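Local coordinates for protein DnaJ homolog subfamily C member 10 (Mus musculus, PDB 3APQ) that is an endoplasmic reticulum disulfide reductase in protein folding and degradation of misfolded proteins, represented here by its J domain and first thioredoxin domain, at residues A[102-107]-A[161-166]; A[171-176]-A[181-186]. All blocks are in the same frame, centred on the assembly; numbering follows the deposited sequence.

Interaction 1: A[102-107]-A[161-166]; sequences LERREF and CRMKGV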
loop_
_atom_site.group_PDB
_atom_site.type_symbol
_atom_site.label_atom_id
_atom_site.label_comp_id
_atom_site.label_asym_id
_atom_site.label_seq_id
_atom_site.Cartn_x
_atom_site.Cartn_y
_atom_site.Cartn_z
ATOM N N LEU A 102 -0.912 5.047 1.209
ATOM C CA LEU A 102 -0.329 6.226 0.548
ATOM C C LEU A 102 0.881 5.760 -0.234
ATOM O O LEU A 102 1.753 5.081 0.322
ATOM C CB LEU A 102 0.154 7.240 1.594
ATOM C CG LEU A 102 -0.979 7.835 2.447
ATOM C CD1 LEU A 102 -0.363 8.388 3.786
ATOM C CD2 LEU A 102 -1.685 8.944 1.612
ATOM N N GLU A 103 0.932 6.151 -1.502
ATOM C CA GLU A 103 2.163 6.076 -2.278
ATOM C C GLU A 103 2.936 7.394 -2.168
ATOM O O GLU A 103 2.424 8.322 -1.613
ATOM C CB GLU A 103 1.831 5.690 -3.723
ATOM C CG GLU A 103 1.445 4.144 -3.803
ATOM C CD GLU A 103 -0.095 3.885 -3.669
ATOM O OE1 GLU A 103 -0.866 4.780 -4.095
ATOM O OE2 GLU A 103 -0.557 2.793 -3.214
ATOM N N ARG A 104 4.153 7.497 -2.725
ATOM C CA ARG A 104 5.000 8.704 -2.498
ATOM C C ARG A 104 4.299 10.071 -2.728
ATOM O O ARG A 104 4.346 10.948 -1.849
ATOM C CB ARG A 104 6.287 8.606 -3.315
ATOM C CG ARG A 104 7.119 9.890 -3.426
ATOM C CD ARG A 104 7.850 10.295 -2.112
ATOM N NE ARG A 104 8.748 11.449 -2.357
ATOM C CZ ARG A 104 10.011 11.387 -2.828
ATOM N NH1 ARG A 104 10.582 10.215 -3.106
ATOM N NH2 ARG A 104 10.713 12.509 -3.028
ATOM N N ARG A 105 3.625 10.262 -3.872
ATOM C CA ARG A 105 3.035 11.611 -4.164
ATOM C C ARG A 105 2.005 11.981 -3.094
ATOM O O ARG A 105 1.992 13.091 -2.538
ATOM C CB ARG A 105 2.374 11.591 -5.539
ATOM C CG ARG A 105 1.790 12.919 -5.989
ATOM C CD ARG A 105 1.510 12.895 -7.518
ATOM N NE ARG A 105 2.778 12.853 -8.271
ATOM C CZ ARG A 105 3.595 13.901 -8.490
ATOM N NH1 ARG A 105 3.293 15.126 -8.041
ATOM N NH2 ARG A 105 4.726 13.730 -9.175
ATOM N N GLU A 106 1.146 11.010 -2.794
ATOM C CA GLU A 106 0.082 11.223 -1.836
ATOM C C GLU A 106 0.641 11.349 -0.421
ATOM O O GLU A 106 0.124 12.139 0.358
ATOM C CB GLU A 106 -0.916 10.068 -1.980
ATOM C CG GLU A 106 -1.761 10.179 -3.248
ATOM C CD GLU A 106 -1.041 9.773 -4.539
ATOM O OE1 GLU A 106 -0.040 8.984 -4.482
ATOM O OE2 GLU A 106 -1.481 10.297 -5.609
ATOM N N PHE A 107 1.705 10.608 -0.099
ATOM C CA PHE A 107 2.334 10.749 1.218
ATOM C C PHE A 107 2.878 12.173 1.404
ATOM O O PHE A 107 2.603 12.813 2.408
ATOM C CB PHE A 107 3.480 9.766 1.427
ATOM C CG PHE A 107 4.147 9.934 2.776
ATOM C CD1 PHE A 107 3.692 9.218 3.869
ATOM C CD2 PHE A 107 5.187 10.843 2.950
ATOM C CE1 PHE A 107 4.279 9.432 5.142
ATOM C CE2 PHE A 107 5.772 11.049 4.186
ATOM C CZ PHE A 107 5.319 10.336 5.268
ATOM N N CYS A 161 10.572 4.949 2.657
ATOM C CA CYS A 161 10.768 4.540 4.051
ATOM C C CYS A 161 12.129 4.967 4.574
ATOM O O CYS A 161 12.232 5.494 5.699
ATOM C CB CYS A 161 10.484 3.039 4.221
ATOM S SG CYS A 161 8.738 2.898 3.731
ATOM N N ARG A 162 13.159 4.800 3.757
ATOM C CA ARG A 162 14.501 5.168 4.218
ATOM C C ARG A 162 14.555 6.660 4.493
ATOM O O ARG A 162 15.133 7.105 5.500
ATOM C CB ARG A 162 15.595 4.763 3.221
ATOM C CG ARG A 162 16.974 5.246 3.664
ATOM C CD ARG A 162 18.038 4.678 2.725
ATOM N NE ARG A 162 18.080 3.233 2.867
ATOM C CZ ARG A 162 18.835 2.622 3.785
ATOM N NH1 ARG A 162 19.603 3.356 4.591
ATOM N NH2 ARG A 162 18.842 1.293 3.886
ATOM N N MET A 163 13.926 7.418 3.613
ATOM C CA MET A 163 13.946 8.877 3.701
ATOM C C MET A 163 13.339 9.319 5.033
ATOM O O MET A 163 13.814 10.277 5.661
ATOM C CB MET A 163 13.170 9.480 2.540
ATOM C CG MET A 163 13.913 9.421 1.210
ATOM S SD MET A 163 12.898 10.000 -0.164
ATOM C CE MET A 163 11.537 10.810 0.679
ATOM N N LYS A 164 12.304 8.611 5.461
ATOM C CA LYS A 164 11.599 8.991 6.668
ATOM C C LYS A 164 12.185 8.352 7.920
ATOM O O LYS A 164 11.552 8.390 9.012
ATOM C CB LYS A 164 10.114 8.675 6.531
ATOM C CG LYS A 164 9.479 9.304 5.298
ATOM C CD LYS A 164 9.656 10.845 5.337
ATOM C CE LYS A 164 9.395 11.475 3.960
ATOM N NZ LYS A 164 9.764 12.943 3.915
ATOM N N GLY A 165 13.378 7.798 7.769
ATOM C CA GLY A 165 14.097 7.164 8.874
ATOM C C GLY A 165 13.376 5.924 9.387
ATOM O O GLY A 165 13.283 5.715 10.606
ATOM N N VAL A 166 12.827 5.139 8.457
ATOM C CA VAL A 166 12.198 3.866 8.764
ATOM C C VAL A 166 13.073 2.690 8.293
ATOM O O VAL A 166 13.172 2.429 7.094
ATOM C CB VAL A 166 10.842 3.730 8.048
ATOM C CG1 VAL A 166 10.277 2.339 8.337
ATOM C CG2 VAL A 166 9.870 4.827 8.518
#
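Arg104 and Met163 meet at about a right angle, the thioether end of the methionine laid over one face of the guanidinium group. In the Met163 conformer described here, the methyl CE sits 3.8 Å above that plane, over its centre, while SD lies 3.8 Å from Arg104 NH1. A second Met163 conformer is also modelled, so the placing of SD and CE should be taken as one of two possibilities. Arg104 reaches it by a bend at chi2 (72°), which turns the chain so that its flat end faces helix 158-163. NE is engaged along its own helix by a salt bridge to Asp108, which probably helps hold the plane on which the methyl rests. Methionine suits the spot because its slim, unbranched chain can adapt to a flat cation.

Beside this pair, Phe107 and Lys164 slide past each other in opposite directions, the lysine CE 3.7 Å from the phenylalanine CE2. With chi1 at 179° the Phe107 ring swings away from its own backbone N and toward helix 158-163. There it also packs on Leu160 and Val152. Only the aliphatic part of Lys164 takes part; its NZ stays 6.5 Å from Arg104 NE.

Lys164 leaves the helix in a Schellman motif: Val166 N bonds Cys161 O at 2.8 Å and Gly165 N bonds Arg162 O at 3.0 Å. Gly165 supplies the positive phi (65°) this ending needs, and Cys161 ties the same turn to Cys154 by a disulfide.

The chemistry is that of dispersion rather than polar pairing: lysine methylenes against an aromatic ring, and a thioether against the flat guanidinium, make a half-buried seam, while the two positive ends stay apart and the arginine's charge is probably offset by Asp108.

Interaction 2: A[171-176]-A[181-186]; sequences SLFIFR and AVKYNG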
loop_
_atom_site.group_PDB
_atom_site.type_symbol
_atom_site.label_atom_id
_atom_site.label_comp_id
_atom_site.label_asym_id
_atom_site.label_seq_id
_atom_site.Cartn_x
_atom_site.Cartn_y
_atom_site.Cartn_z
ATOM N N SER A 171 6.638 0.603 11.694
ATOM C CA SER A 171 7.040 1.873 12.319
ATOM C C SER A 171 5.866 2.827 12.212
ATOM O O SER A 171 5.316 3.029 11.128
ATOM C CB SER A 171 8.310 2.444 11.664
ATOM O OG SER A 171 9.406 1.779 12.239
ATOM N N LEU A 172 5.421 3.336 13.346
ATOM C CA LEU A 172 4.219 4.168 13.343
ATOM C C LEU A 172 4.616 5.602 13.725
ATOM O O LEU A 172 5.230 5.829 14.776
ATOM C CB LEU A 172 3.144 3.658 14.323
ATOM C CG LEU A 172 2.753 2.156 14.433
ATOM C CD1 LEU A 172 1.489 1.863 15.227
ATOM C CD2 LEU A 172 2.742 1.352 13.179
ATOM N N PHE A 173 4.274 6.551 12.861
ATOM C CA PHE A 173 4.695 7.943 13.069
ATOM C C PHE A 173 3.508 8.834 12.880
ATOM O O PHE A 173 2.691 8.626 11.953
ATOM C CB PHE A 173 5.711 8.354 12.023
ATOM C CG PHE A 173 7.119 7.877 12.289
ATOM C CD1 PHE A 173 7.983 8.639 13.112
ATOM C CD2 PHE A 173 7.607 6.710 11.703
ATOM C CE1 PHE A 173 9.327 8.229 13.350
ATOM C CE2 PHE A 173 8.950 6.298 11.927
ATOM C CZ PHE A 173 9.797 7.052 12.759
ATOM N N ILE A 174 3.426 9.869 13.704
ATOM C CA ILE A 174 2.382 10.858 13.497
ATOM C C ILE A 174 2.996 12.145 12.907
ATOM O O ILE A 174 4.120 12.558 13.285
ATOM C CB ILE A 174 1.544 10.990 14.766
ATOM C CG1 ILE A 174 0.234 11.697 14.492
ATOM C CG2 ILE A 174 2.323 11.662 15.871
ATOM C CD1 ILE A 174 -0.879 11.332 15.513
ATOM N N PHE A 175 2.305 12.729 11.923
ATOM C CA PHE A 175 2.871 13.859 11.139
ATOM C C PHE A 175 1.861 15.005 11.105
ATOM O O PHE A 175 0.638 14.796 11.000
ATOM C CB PHE A 175 3.087 13.461 9.655
ATOM C CG PHE A 175 4.077 12.362 9.423
ATOM C CD1 PHE A 175 5.431 12.663 9.211
ATOM C CD2 PHE A 175 3.655 11.020 9.384
ATOM C CE1 PHE A 175 6.397 11.643 8.963
ATOM C CE2 PHE A 175 4.598 9.987 9.153
ATOM C CZ PHE A 175 5.992 10.310 8.964
ATOM N N ARG A 176 2.365 16.235 11.141
ATOM C CA ARG A 176 1.543 17.368 10.727
ATOM C C ARG A 176 2.468 18.460 10.173
ATOM O O ARG A 176 3.444 18.833 10.837
ATOM C CB ARG A 176 0.691 17.913 11.873
ATOM C CG ARG A 176 -0.429 18.867 11.394
ATOM C CD ARG A 176 -0.723 19.976 12.376
ATOM N NE ARG A 176 -0.345 19.619 13.743
ATOM C CZ ARG A 176 -1.174 19.127 14.666
ATOM N NH1 ARG A 176 -2.466 18.907 14.384
ATOM N NH2 ARG A 176 -0.702 18.841 15.885
ATOM N N ALA A 181 7.905 14.990 12.918
ATOM C CA ALA A 181 7.243 13.713 13.108
ATOM C C ALA A 181 7.517 13.132 14.496
ATOM O O ALA A 181 8.621 13.291 15.039
ATOM C CB ALA A 181 7.724 12.730 12.054
ATOM N N VAL A 182 6.511 12.507 15.096
ATOM C CA VAL A 182 6.666 11.827 16.373
ATOM C C VAL A 182 6.413 10.313 16.194
ATOM O O VAL A 182 5.342 9.891 15.725
ATOM C CB VAL A 182 5.704 12.426 17.416
ATOM C CG1 VAL A 182 5.675 11.569 18.703
ATOM C CG2 VAL A 182 6.042 13.929 17.689
ATOM N N LYS A 183 7.380 9.506 16.604
ATOM C CA LYS A 183 7.239 8.057 16.580
ATOM C C LYS A 183 6.387 7.572 17.759
ATOM O O LYS A 183 6.602 8.007 18.900
ATOM C CB LYS A 183 8.618 7.423 16.673
ATOM C CG LYS A 183 8.612 5.940 16.561
ATOM C CD LYS A 183 10.011 5.374 16.610
ATOM C CE LYS A 183 9.954 3.860 16.369
ATOM N NZ LYS A 183 11.354 3.353 16.114
ATOM N N TYR A 184 5.486 6.637 17.479
ATOM C CA TYR A 184 4.722 5.954 18.509
ATOM C C TYR A 184 5.593 4.848 19.080
ATOM O O TYR A 184 6.175 4.054 18.304
ATOM C CB TYR A 184 3.440 5.335 17.909
ATOM C CG TYR A 184 2.708 4.355 18.840
ATOM C CD1 TYR A 184 1.817 4.816 19.810
ATOM C CD2 TYR A 184 2.875 2.967 18.701
ATOM C CE1 TYR A 184 1.139 3.924 20.652
ATOM C CE2 TYR A 184 2.214 2.079 19.533
ATOM C CZ TYR A 184 1.353 2.567 20.501
ATOM O OH TYR A 184 0.674 1.687 21.274
ATOM N N ASN A 185 5.673 4.796 20.415
ATOM C CA ASN A 185 6.430 3.759 21.102
ATOM C C ASN A 185 5.676 2.925 22.141
ATOM O O ASN A 185 6.302 2.297 23.006
ATOM C CB ASN A 185 7.703 4.339 21.739
ATOM C CG ASN A 185 8.803 4.589 20.718
ATOM O OD1 ASN A 185 9.273 3.670 20.017
ATOM N ND2 ASN A 185 9.232 5.841 20.637
ATOM N N GLY A 186 4.362 2.830 22.003
ATOM C CA GLY A 186 3.549 2.124 22.985
ATOM C C GLY A 186 3.408 0.630 22.735
ATOM O O GLY A 186 4.127 0.073 21.906
HETATM O O HOH W 1 6.425 2.603 15.940
#
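Leu172, Lys183 and Ala181 give up the most surface here, each set against a neighbour on the antiparallel strand. Leu172 lies side by side with Tyr184, CD1 being 3.9 Å from the ring's CD2, on the face that Leu193 of helix 190-202 covers. Its carbonyl O receives Tyr184 N at 2.8 Å, nearly straight (173°), and a water joins Leu172 N to Tyr184 O where the ladder continues indirectly. Further on, Ile174 and Val182 form a hydrogen-bonded pair, N to O both ways.

On the other face, Lys183 is the non-hydrogen-bonded partner of Phe173. The extended lysine lays CG over one ring face, 4.0 Å above the plane and offset toward the rim, and Lys183 CB comes within 3.5 Å of Phe173 CE1, the amine reaching onward beyond the ring. Small Ala181 fits beside Phe175, Ala181 CB lying 3.5 Å from Phe175 CE1. A serine in place of Phe173 has no ring, and the Lys183 methylenes would probably be left without their flat support and freer to turn.

With helix 190-202, which follows it, this beta hairpin makes up the C-terminal beta-beta-alpha unit of the thioredoxin fold.

In the fold
Beyond the N-terminal J domain, the chain enters the thioredoxin domain through strand 100-101 and helix 104-113. Interaction 1 closes a long loop: the 53 residues between its segments hold strand 117-122, helix 127-142 with Cys126 just before it, and strand 148-153. Interaction 2 follows in series, neither nested nor crossed, and spans only a four-residue connection. One contact thus seats two helices together beside the sheet, while the other adds the edge strand to it. They meet where Phe107 CZ lies 3.8 Å from Phe175 CZ, and where Val166 packs on Ser171 and Phe173, linking the start of helix 104-113 and the loop after helix 158-163 to the first hairpin strand.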